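Local coordinates for START domain-containing protein 10 (Homo sapiens, PDB 6SER) that transfers phosphatidylcholine and phosphatidylethanolamine between membranes, with a preference for lipids carrying a palmitoyl or stearoyl chain and an unsaturated chain, at residues Arg49-Gln57 and His66-Cys74; Thr81-Tyr91 and Met215-Lys226. All coordinates share one frame; numbering follows the deposited sequence.

Interaction 1. Residues Arg49-Gln57 and His66-Cys74; sequences RAGVSVWVQ and HKIKCRMEC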
loop_
_atom_site.group_PDB
_atom_site.type_symbol
_atom_site.label_atom_id
_atom_site.label_comp_id
_atom_site.label_asym_id
_atom_site.label_seq_id
_atom_site.Cartn_x
_atom_site.Cartn_y
_atom_site.Cartn_z
ATOM N N ARG A 49 0.676 -0.228 21.699
ATOM C CA ARG A 49 0.981 0.925 22.535
ATOM C C ARG A 49 0.424 2.169 21.862
ATOM O O ARG A 49 0.710 2.417 20.688
ATOM C CB ARG A 49 2.496 1.062 22.755
ATOM C CG ARG A 49 2.927 2.328 23.497
ATOM C CD ARG A 49 4.437 2.358 23.738
ATOM N NE ARG A 49 4.859 3.548 24.480
ATOM C CZ ARG A 49 5.464 4.605 23.940
ATOM N NH1 ARG A 49 5.806 5.635 24.703
ATOM N NH2 ARG A 49 5.736 4.634 22.640
ATOM N N ALA A 50 -0.374 2.934 22.604
ATOM C CA ALA A 50 -0.859 4.235 22.145
ATOM C C ALA A 50 -1.672 4.101 20.857
ATOM O O ALA A 50 -1.432 4.799 19.868
ATOM C CB ALA A 50 0.302 5.218 21.963
ATOM N N GLY A 51 -2.638 3.181 20.874
ATOM C CA GLY A 51 -3.553 2.998 19.766
ATOM C C GLY A 51 -2.994 2.307 18.535
ATOM O O GLY A 51 -3.750 2.082 17.583
ATOM N N VAL A 52 -1.708 1.969 18.507
ATOM C CA VAL A 52 -1.100 1.256 17.388
ATOM C C VAL A 52 -0.823 -0.177 17.819
ATOM O O VAL A 52 -0.174 -0.402 18.849
ATOM C CB VAL A 52 0.198 1.935 16.918
ATOM C CG1 VAL A 52 0.813 1.147 15.773
ATOM C CG2 VAL A 52 -0.067 3.368 16.503
ATOM N N SER A 53 -1.296 -1.141 17.026
ATOM C CA SER A 53 -0.996 -2.550 17.260
ATOM C C SER A 53 -0.496 -3.207 15.981
ATOM O O SER A 53 -0.881 -2.828 14.869
ATOM C CB SER A 53 -2.214 -3.311 17.792
ATOM O OG SER A 53 -3.413 -2.748 17.301
ATOM N N VAL A 54 0.367 -4.207 16.157
ATOM C CA VAL A 54 0.970 -4.965 15.065
ATOM C C VAL A 54 0.680 -6.447 15.286
ATOM O O VAL A 54 0.901 -6.972 16.383
ATOM C CB VAL A 54 2.488 -4.711 14.971
ATOM C CG1 VAL A 54 3.110 -5.499 13.812
ATOM C CG2 VAL A 54 2.769 -3.230 14.820
ATOM N N TRP A 55 0.173 -7.113 14.248
ATOM C CA TRP A 55 -0.033 -8.553 14.241
ATOM C C TRP A 55 0.828 -9.204 13.162
ATOM O O TRP A 55 1.275 -8.552 12.213
ATOM C CB TRP A 55 -1.497 -8.932 13.982
ATOM C CG TRP A 55 -2.476 -8.563 15.048
ATOM C CD1 TRP A 55 -2.979 -9.381 16.026
ATOM C CD2 TRP A 55 -3.109 -7.291 15.225
ATOM N NE1 TRP A 55 -3.875 -8.689 16.804
ATOM C CE2 TRP A 55 -3.974 -7.405 16.334
ATOM C CE3 TRP A 55 -3.025 -6.071 14.558
ATOM C CZ2 TRP A 55 -4.745 -6.344 16.788
ATOM C CZ3 TRP A 55 -3.790 -5.016 15.012
ATOM C CH2 TRP A 55 -4.643 -5.160 16.112
ATOM N N VAL A 56 1.108 -10.465 13.349
ATOM C CA VAL A 56 1.881 -11.215 12.411
ATOM C C VAL A 56 1.115 -12.491 12.156
ATOM O O VAL A 56 0.514 -12.998 13.041
ATOM C CB VAL A 56 3.272 -11.466 12.964
ATOM C CG1 VAL A 56 4.067 -12.323 12.037
ATOM C CG2 VAL A 56 4.000 -10.166 13.140
ATOM N N GLN A 57 1.108 -12.991 10.942
ATOM C CA GLN A 57 0.343 -14.216 10.647
ATOM C C GLN A 57 0.895 -15.404 11.421
ATOM O O GLN A 57 2.060 -15.695 11.331
ATOM C CB GLN A 57 0.150 -14.408 9.163
ATOM C CG GLN A 57 -1.278 -14.081 8.796
ATOM C CD GLN A 57 -1.829 -14.940 7.698
ATOM O OE1 GLN A 57 -1.084 -15.421 6.869
ATOM N NE2 GLN A 57 -3.137 -15.088 7.671
ATOM N N HIS A 66 6.378 -13.456 6.130
ATOM C CA HIS A 66 5.134 -13.372 6.879
ATOM C C HIS A 66 4.320 -12.159 6.452
ATOM O O HIS A 66 4.870 -11.092 6.162
ATOM C CB HIS A 66 5.418 -13.308 8.381
ATOM C CG HIS A 66 6.077 -14.541 8.915
ATOM N ND1 HIS A 66 5.964 -15.769 8.297
ATOM C CD2 HIS A 66 6.863 -14.735 10.001
ATOM C CE1 HIS A 66 6.647 -16.669 8.982
ATOM N NE2 HIS A 66 7.204 -16.068 10.019
ATOM N N LYS A 67 3.005 -12.341 6.396
ATOM C CA LYS A 67 2.096 -11.216 6.265
ATOM C C LYS A 67 2.064 -10.426 7.568
ATOM O O LYS A 67 2.064 -10.999 8.659
ATOM C CB LYS A 67 0.696 -11.703 5.905
ATOM C CG LYS A 67 0.672 -12.667 4.728
ATOM C CD LYS A 67 -0.756 -13.067 4.344
ATOM C CE LYS A 67 -1.461 -11.936 3.605
ATOM N NZ LYS A 67 -1.805 -12.298 2.197
ATOM N N ILE A 68 2.051 -9.100 7.444
ATOM C CA ILE A 68 2.081 -8.175 8.572
ATOM C C ILE A 68 0.792 -7.366 8.548
ATOM O O ILE A 68 0.289 -7.019 7.476
ATOM C CB ILE A 68 3.314 -7.246 8.504
ATOM C CG1 ILE A 68 4.598 -8.067 8.373
ATOM C CG2 ILE A 68 3.389 -6.317 9.712
ATOM C CD1 ILE A 68 4.759 -9.158 9.429
ATOM N N LYS A 69 0.258 -7.071 9.729
ATOM C CA LYS A 69 -0.956 -6.279 9.870
ATOM C C LYS A 69 -0.716 -5.216 10.929
ATOM O O LYS A 69 -0.204 -5.519 12.010
ATOM C CB LYS A 69 -2.154 -7.151 10.256
ATOM C CG LYS A 69 -3.436 -6.361 10.441
ATOM C CD LYS A 69 -4.497 -7.140 11.202
ATOM C CE LYS A 69 -4.913 -8.391 10.466
ATOM N NZ LYS A 69 -6.082 -9.005 11.143
ATOM N N CYS A 70 -1.062 -3.971 10.626
ATOM C CA CYS A 70 -0.871 -2.885 11.582
ATOM C C CYS A 70 -2.117 -2.009 11.611
ATOM O O CYS A 70 -2.549 -1.499 10.573
ATOM C CB CYS A 70 0.378 -2.060 11.250
ATOM S SG CYS A 70 0.867 -0.931 12.595
ATOM N N ARG A 71 -2.678 -1.834 12.803
ATOM C CA ARG A 71 -3.925 -1.118 13.018
ATOM C C ARG A 71 -3.648 0.128 13.849
ATOM O O ARG A 71 -2.887 0.079 14.821
ATOM C CB ARG A 71 -4.938 -2.028 13.721
ATOM C CG ARG A 71 -6.337 -1.485 13.870
ATOM C CD ARG A 71 -7.264 -2.577 14.391
ATOM N NE ARG A 71 -8.617 -2.105 14.683
ATOM C CZ ARG A 71 -8.958 -1.436 15.783
ATOM N NH1 ARG A 71 -8.039 -1.139 16.694
ATOM N NH2 ARG A 71 -10.218 -1.057 15.970
ATOM N N MET A 72 -4.248 1.250 13.459
ATOM C CA MET A 72 -4.000 2.506 14.157
ATOM C C MET A 72 -5.284 3.311 14.290
ATOM O O MET A 72 -5.951 3.603 13.293
ATOM C CB MET A 72 -2.940 3.340 13.443
ATOM C CG MET A 72 -2.886 4.765 13.949
ATOM S SD MET A 72 -1.546 5.669 13.179
ATOM C CE MET A 72 -2.180 5.842 11.508
ATOM N N GLU A 73 -5.609 3.679 15.522
ATOM C CA GLU A 73 -6.790 4.472 15.821
ATOM C C GLU A 73 -6.449 5.946 15.650
ATOM O O GLU A 73 -5.490 6.440 16.253
ATOM C CB GLU A 73 -7.270 4.185 17.241
ATOM C CG GLU A 73 -8.685 3.651 17.314
ATOM C CD GLU A 73 -9.036 3.105 18.691
ATOM O OE1 GLU A 73 -9.063 3.901 19.658
ATOM O OE2 GLU A 73 -9.275 1.879 18.800
ATOM N N CYS A 74 -7.218 6.640 14.819
ATOM C CA CYS A 74 -7.011 8.060 14.549
ATOM C C CYS A 74 -8.192 8.813 15.151
ATOM O O CYS A 74 -9.284 8.842 14.572
ATOM C CB CYS A 74 -6.877 8.321 13.053
ATOM S SG CYS A 74 -5.416 7.586 12.312
#
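Ser-53 and Arg-71 exchange two backbone hydrogen bonds, Arg-71 N to Ser-53 O at 2.9 Å and Ser-53 N to Arg-71 O at 3.0 Å. Both donors lie in the plane of the carbonyl they meet. Trp-55 and Lys-69 form the second such pair. Here Trp-55 N reaches Lys-69 O at 2.8 Å, while Lys-69 N stands above the plane of the Trp-55 carbonyl. Single bonds from Glu-73 N to Gly-51 O and from Gln-57 N to Lys-67 O extend the ladder at its two ends. Strands 52-57 and 68-74 thus form an antiparallel beta hairpin. It lies between strands 43-49 and 181-190 in the curved sheet that, with the long helix 197-227, makes the helix-grip fold of START domains.

Ser-53, Trp-55, Lys-69 and Arg-71 share one face of the sheet. The indole of Trp-55 packs beside Arg-71 and Lys-69. Its CG is anti to the carbonyl carbon (chi1 -67°), and chi2 of -99° turns the six-membered ring to the Arg-71 side. CZ3 meets Arg-71 CB at 3.5 Å, with CB at the ring edge. Lys-69 CD approaches Trp-55 CE3 obliquely at 3.8 Å. The lysine NZ is hydrogen-bonded to the carbonyl of Cys-37.

Val-52, Val-54, Val-56, Ile-68, Cys-70 and Met-72 occupy the opposite face. Cys-70 SG is touched by Val-54 CG2 at 3.7 Å and by Val-52 CG1 at 3.8 Å. Val-56 CG2 lies alongside Ile-68 CD1 at 3.9 Å. Helix 197-227 covers this face, consistent with its lining the lipid cavity.

Interaction 2. Residues Thr81-Tyr91 and Met215-Lys226; sequences TLYDVLHDIEY and MYKACLKYPEWK. With PO4 (phosphate ion), chain B.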
loop_
_atom_site.group_PDB
_atom_site.type_symbol
_atom_site.label_atom_id
_atom_site.label_comp_id
_atom_site.label_asym_id
_atom_site.label_seq_id
_atom_site.Cartn_x
_atom_site.Cartn_y
_atom_site.Cartn_z
ATOM N N THR A 81 -9.929 12.224 4.995
ATOM C CA THR A 81 -8.597 12.820 4.968
ATOM C C THR A 81 -7.520 11.749 4.864
ATOM O O THR A 81 -6.582 11.869 4.064
ATOM C CB THR A 81 -8.380 13.681 6.210
ATOM O OG1 THR A 81 -9.332 14.752 6.217
ATOM C CG2 THR A 81 -6.973 14.257 6.213
ATOM N N LEU A 82 -7.642 10.687 5.653
ATOM C CA LEU A 82 -6.719 9.571 5.514
ATOM C C LEU A 82 -6.782 8.984 4.104
ATOM O O LEU A 82 -5.755 8.597 3.539
ATOM C CB LEU A 82 -7.039 8.527 6.578
ATOM C CG LEU A 82 -6.134 7.325 6.816
ATOM C CD1 LEU A 82 -4.677 7.723 7.009
ATOM C CD2 LEU A 82 -6.652 6.656 8.037
ATOM N N TYR A 83 -7.973 8.967 3.498
ATOM C CA TYR A 83 -8.124 8.451 2.138
ATOM C C TYR A 83 -7.368 9.315 1.131
ATOM O O TYR A 83 -6.640 8.796 0.276
ATOM C CB TYR A 83 -9.613 8.370 1.790
ATOM C CG TYR A 83 -9.969 7.661 0.492
ATOM C CD1 TYR A 83 -9.604 6.330 0.269
ATOM C CD2 TYR A 83 -10.705 8.310 -0.495
ATOM C CE1 TYR A 83 -9.948 5.674 -0.913
ATOM C CE2 TYR A 83 -11.061 7.662 -1.676
ATOM C CZ TYR A 83 -10.680 6.350 -1.881
ATOM O OH TYR A 83 -11.019 5.714 -3.061
ATOM N N ASP A 84 -7.525 10.643 1.223
ATOM C CA ASP A 84 -6.791 11.551 0.341
ATOM C C ASP A 84 -5.291 11.335 0.450
ATOM O O ASP A 84 -4.572 11.342 -0.563
ATOM C CB ASP A 84 -7.118 13.011 0.680
ATOM C CG ASP A 84 -8.518 13.417 0.261
ATOM O OD1 ASP A 84 -9.148 12.697 -0.552
ATOM O OD2 ASP A 84 -8.980 14.471 0.741
ATOM N N VAL A 85 -4.797 11.147 1.675
ATOM C CA VAL A 85 -3.359 11.043 1.898
ATOM C C VAL A 85 -2.811 9.766 1.275
ATOM O O VAL A 85 -1.748 9.770 0.644
ATOM C CB VAL A 85 -3.069 11.122 3.405
ATOM C CG1 VAL A 85 -1.606 10.810 3.695
ATOM C CG2 VAL A 85 -3.464 12.494 3.922
ATOM N N LEU A 86 -3.534 8.655 1.431
ATOM C CA LEU A 86 -3.111 7.425 0.776
ATOM C C LEU A 86 -3.131 7.559 -0.742
ATOM O O LEU A 86 -2.279 6.977 -1.419
ATOM C CB LEU A 86 -3.997 6.261 1.218
ATOM C CG LEU A 86 -3.783 5.827 2.674
ATOM C CD1 LEU A 86 -4.689 4.658 3.056
ATOM C CD2 LEU A 86 -2.332 5.480 2.894
ATOM N N HIS A 87 -4.068 8.333 -1.291
ATOM C CA HIS A 87 -4.183 8.450 -2.740
ATOM C C HIS A 87 -3.189 9.442 -3.337
ATOM O O HIS A 87 -2.797 9.284 -4.497
ATOM C CB HIS A 87 -5.604 8.871 -3.124
ATOM C CG HIS A 87 -6.511 7.726 -3.464
ATOM N ND1 HIS A 87 -6.315 6.924 -4.567
ATOM C CD2 HIS A 87 -7.641 7.270 -2.865
ATOM C CE1 HIS A 87 -7.276 6.016 -4.628
ATOM N NE2 HIS A 87 -8.091 6.201 -3.604
ATOM N N ASP A 88 -2.768 10.457 -2.576
ATOM C CA ASP A 88 -2.067 11.619 -3.131
ATOM C C ASP A 88 -0.609 11.281 -3.399
ATOM O O ASP A 88 0.259 11.477 -2.547
ATOM C CB ASP A 88 -2.179 12.807 -2.182
ATOM C CG ASP A 88 -1.821 14.127 -2.850
ATOM O OD1 ASP A 88 -2.556 15.112 -2.654
ATOM O OD2 ASP A 88 -0.802 14.175 -3.575
ATOM N N ILE A 89 -0.329 10.813 -4.622
ATOM C CA ILE A 89 1.043 10.475 -5.015
ATOM C C ILE A 89 1.977 11.657 -4.807
ATOM O O ILE A 89 3.101 11.498 -4.316
ATOM C CB ILE A 89 1.090 9.983 -6.476
ATOM C CG1 ILE A 89 0.545 8.565 -6.580
ATOM C CG2 ILE A 89 2.516 9.989 -7.000
ATOM C CD1 ILE A 89 -0.792 8.492 -7.211
ATOM N N GLU A 90 1.530 12.860 -5.178
ATOM C CA GLU A 90 2.389 14.037 -5.084
ATOM C C GLU A 90 2.810 14.316 -3.646
ATOM O O GLU A 90 3.976 14.630 -3.382
ATOM C CB GLU A 90 1.669 15.255 -5.662
ATOM C CG GLU A 90 2.428 16.532 -5.427
ATOM C CD GLU A 90 1.688 17.780 -5.909
ATOM O OE1 GLU A 90 2.374 18.775 -6.184
ATOM O OE2 GLU A 90 0.444 17.776 -6.005
ATOM N N TYR A 91 1.862 14.232 -2.709
ATOM C CA TYR A 91 2.123 14.456 -1.288
ATOM C C TYR A 91 3.097 13.441 -0.685
ATOM O O TYR A 91 3.752 13.765 0.308
ATOM C CB TYR A 91 0.799 14.405 -0.524
ATOM C CG TYR A 91 0.848 14.866 0.913
ATOM C CD1 TYR A 91 1.376 16.107 1.248
ATOM C CD2 TYR A 91 0.322 14.076 1.937
ATOM C CE1 TYR A 91 1.394 16.546 2.569
ATOM C CE2 TYR A 91 0.335 14.507 3.258
ATOM C CZ TYR A 91 0.870 15.736 3.567
ATOM O OH TYR A 91 0.885 16.157 4.872
ATOM N N MET A 215 2.609 8.593 8.967
ATOM C CA MET A 215 1.431 8.815 8.139
ATOM C C MET A 215 0.363 9.596 8.894
ATOM O O MET A 215 -0.293 10.476 8.324
ATOM C CB MET A 215 0.867 7.480 7.662
ATOM C CG MET A 215 -0.366 7.637 6.787
ATOM S SD MET A 215 -1.238 6.092 6.500
ATOM C CE MET A 215 0.079 5.061 5.871
ATOM N N TYR A 216 0.165 9.286 10.176
ATOM C CA TYR A 216 -0.848 9.998 10.946
ATOM C C TYR A 216 -0.517 11.484 11.043
ATOM O O TYR A 216 -1.392 12.339 10.856
ATOM C CB TYR A 216 -0.991 9.389 12.338
ATOM C CG TYR A 216 -1.728 10.297 13.293
ATOM C CD1 TYR A 216 -3.117 10.407 13.248
ATOM C CD2 TYR A 216 -1.039 11.062 14.230
ATOM C CE1 TYR A 216 -3.803 11.245 14.114
ATOM C CE2 TYR A 216 -1.718 11.905 15.100
ATOM C CZ TYR A 216 -3.100 11.989 15.037
ATOM O OH TYR A 216 -3.783 12.821 15.898
ATOM N N LYS A 217 0.746 11.813 11.330
ATOM C CA LYS A 217 1.140 13.219 11.376
ATOM C C LYS A 217 0.937 13.886 10.023
ATOM O O LYS A 217 0.579 15.069 9.955
ATOM C CB LYS A 217 2.598 13.357 11.824
ATOM C CG LYS A 217 2.845 12.958 13.278
ATOM C CD LYS A 217 4.261 13.300 13.727
ATOM C CE LYS A 217 4.464 12.946 15.195
ATOM N NZ LYS A 217 5.631 13.649 15.802
ATOM N N ALA A 218 1.158 13.142 8.934
ATOM C CA ALA A 218 0.943 13.702 7.607
ATOM C C ALA A 218 -0.514 14.099 7.404
ATOM O O ALA A 218 -0.804 15.128 6.786
ATOM C CB ALA A 218 1.385 12.705 6.538
ATOM N N CYS A 219 -1.445 13.298 7.928
ATOM C CA CYS A 219 -2.862 13.632 7.810
ATOM C C CYS A 219 -3.201 14.942 8.515
ATOM O O CYS A 219 -4.113 15.655 8.081
ATOM C CB CYS A 219 -3.715 12.496 8.365
ATOM S SG CYS A 219 -3.521 10.921 7.465
ATOM N N LEU A 220 -2.488 15.272 9.600
ATOM C CA LEU A 220 -2.745 16.529 10.302
ATOM C C LEU A 220 -2.287 17.721 9.476
ATOM O O LEU A 220 -2.941 18.772 9.475
ATOM C CB LEU A 220 -2.048 16.538 11.664
ATOM C CG LEU A 220 -2.438 15.433 12.647
ATOM C CD1 LEU A 220 -1.574 15.494 13.896
ATOM C CD2 LEU A 220 -3.910 15.535 13.001
ATOM N N LYS A 221 -1.170 17.581 8.771
ATOM C CA LYS A 221 -0.644 18.659 7.949
ATOM C C LYS A 221 -1.264 18.695 6.557
ATOM O O LYS A 221 -1.017 19.648 5.811
ATOM C CB LYS A 221 0.885 18.539 7.850
ATOM C CG LYS A 221 1.610 18.804 9.174
ATOM C CD LYS A 221 1.772 20.301 9.429
ATOM C CE LYS A 221 2.255 20.606 10.845
ATOM N NZ LYS A 221 1.113 20.837 11.784
ATOM N N TYR A 222 -2.083 17.696 6.197
ATOM C CA TYR A 222 -2.516 17.589 4.805
ATOM C C TYR A 222 -3.453 18.714 4.382
ATOM O O TYR A 222 -3.203 19.321 3.324
ATOM C CB TYR A 222 -3.138 16.214 4.540
ATOM C CG TYR A 222 -3.551 16.053 3.088
ATOM C CD1 TYR A 222 -2.593 15.984 2.083
ATOM C CD2 TYR A 222 -4.896 15.982 2.723
ATOM C CE1 TYR A 222 -2.957 15.848 0.752
ATOM C CE2 TYR A 222 -5.266 15.836 1.401
ATOM C CZ TYR A 222 -4.291 15.774 0.416
ATOM O OH TYR A 222 -4.656 15.633 -0.904
ATOM N N PRO A 223 -4.537 19.033 5.111
ATOM C CA PRO A 223 -5.450 20.089 4.623
ATOM C C PRO A 223 -4.748 21.392 4.281
ATOM O O PRO A 223 -5.013 21.968 3.219
ATOM C CB PRO A 223 -6.442 20.248 5.785
ATOM C CG PRO A 223 -6.469 18.864 6.420
ATOM C CD PRO A 223 -5.027 18.440 6.373
ATOM N N GLU A 224 -3.825 21.846 5.135
ATOM C CA GLU A 224 -3.089 23.078 4.857
ATOM C C GLU A 224 -2.165 22.922 3.656
ATOM O O GLU A 224 -2.081 23.821 2.811
ATOM C CB GLU A 224 -2.290 23.504 6.088
ATOM C CG GLU A 224 -3.148 24.076 7.213
ATOM C CD GLU A 224 -2.349 24.368 8.473
ATOM O OE1 GLU A 224 -1.303 23.712 8.687
ATOM O OE2 GLU A 224 -2.766 25.258 9.247
ATOM N N TRP A 225 -1.456 21.794 3.567
ATOM C CA TRP A 225 -0.586 21.566 2.419
ATOM C C TRP A 225 -1.391 21.492 1.124
ATOM O O TRP A 225 -1.018 22.094 0.109
ATOM C CB TRP A 225 0.225 20.285 2.625
ATOM C CG TRP A 225 1.201 20.029 1.526
ATOM C CD1 TRP A 225 2.511 20.418 1.481
ATOM C CD2 TRP A 225 0.946 19.331 0.305
ATOM N NE1 TRP A 225 3.089 20.000 0.310
ATOM C CE2 TRP A 225 2.151 19.329 -0.432
ATOM C CE3 TRP A 225 -0.181 18.700 -0.236
ATOM C CZ2 TRP A 225 2.261 18.725 -1.689
ATOM C CZ3 TRP A 225 -0.070 18.093 -1.484
ATOM C CH2 TRP A 225 1.142 18.115 -2.198
ATOM N N LYS A 226 -2.500 20.751 1.140
ATOM C CA LYS A 226 -3.272 20.549 -0.083
ATOM C C LYS A 226 -3.935 21.844 -0.540
ATOM O O LYS A 226 -4.145 22.043 -1.742
ATOM C CB LYS A 226 -4.307 19.436 0.147
ATOM C CG LYS A 226 -5.117 19.015 -1.081
ATOM C CD LYS A 226 -4.233 18.759 -2.305
ATOM C CE LYS A 226 -5.052 18.133 -3.432
ATOM N NZ LYS A 226 -4.336 18.190 -4.726
HETATM P P PO4 B . 6.107 22.265 -0.934
HETATM O O1 PO4 B . 5.662 20.921 -1.084
HETATM O O2 PO4 B . 7.500 22.316 -0.989
HETATM O O3 PO4 B . 5.664 22.739 0.302
HETATM O O4 PO4 B . 5.588 23.079 -1.982
HETATM O O HOH W 1 -1.998 16.967 -4.559
#
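Tyr-222 OH donates to the anti lone pair of Asp-88 OD1 at 2.8 Å. Tyr-91 OH donates to the backbone Ala-218 O, also at 2.8 Å. The other oxygen of Asp-88, OD2, caps the helix that follows by accepting from Tyr-91 N. A water links Asp-88 OD1 to Lys-226 NZ, which also binds the carbonyl of Phe-233.

Tyr-91, Tyr-222 and Trp-225 form an aromatic cluster. Tyr-91 CG is anti to the backbone N (chi1 -169°), which brings its ring against both partners. Tyr-222 turns its edge to it, CD1 over the centre of the Tyr-91 ring, planes at 63°. Tyr-91 CD1 lies over a face of the Trp-225 indole, 3.4 Å from CE3. Trp-225 NE1 donates to a phosphate ion, probably from the crystallisation liquor.

Apolar packing joins segments 81-87 and 215-226, whose axes cross at 95°. Val-85 CG2 makes a CH-pi contact over the Tyr-222 ring. Leu-82 CD1 touches Cys-219 SG at 3.4 Å and Met-215 SD at 3.8 Å. Leu-82, Leu-86 and Met-215 also pack on strand 181-190 of the START sheet.

Asp-88 therefore couples a helix cap to Tyr-222. Lys-226 NZ, 4.1 Å from Asp-88 OD1 and beyond a salt bridge, may still favour the charged carboxylate.

From the N terminus, interaction 1 comes first. It closes the short loop between strands 52-57 and 68-74, with eight residues between its segments. The chain then leaves strand 68-74 and soon enters helix 79-87, where interaction 2 opens. That contact closes a far longer loop of 123 residues, rich in strands, by bringing 81-91 against helix 197-227. The two are in series and neither nest nor cross. They touch where Met-72 CE packs on Tyr-216 CB and Cys-74 SG on Tyr-216 CD1. Helix 197-227 therefore ties the hairpin strands of interaction 1 to helices 79-87 and 89-95.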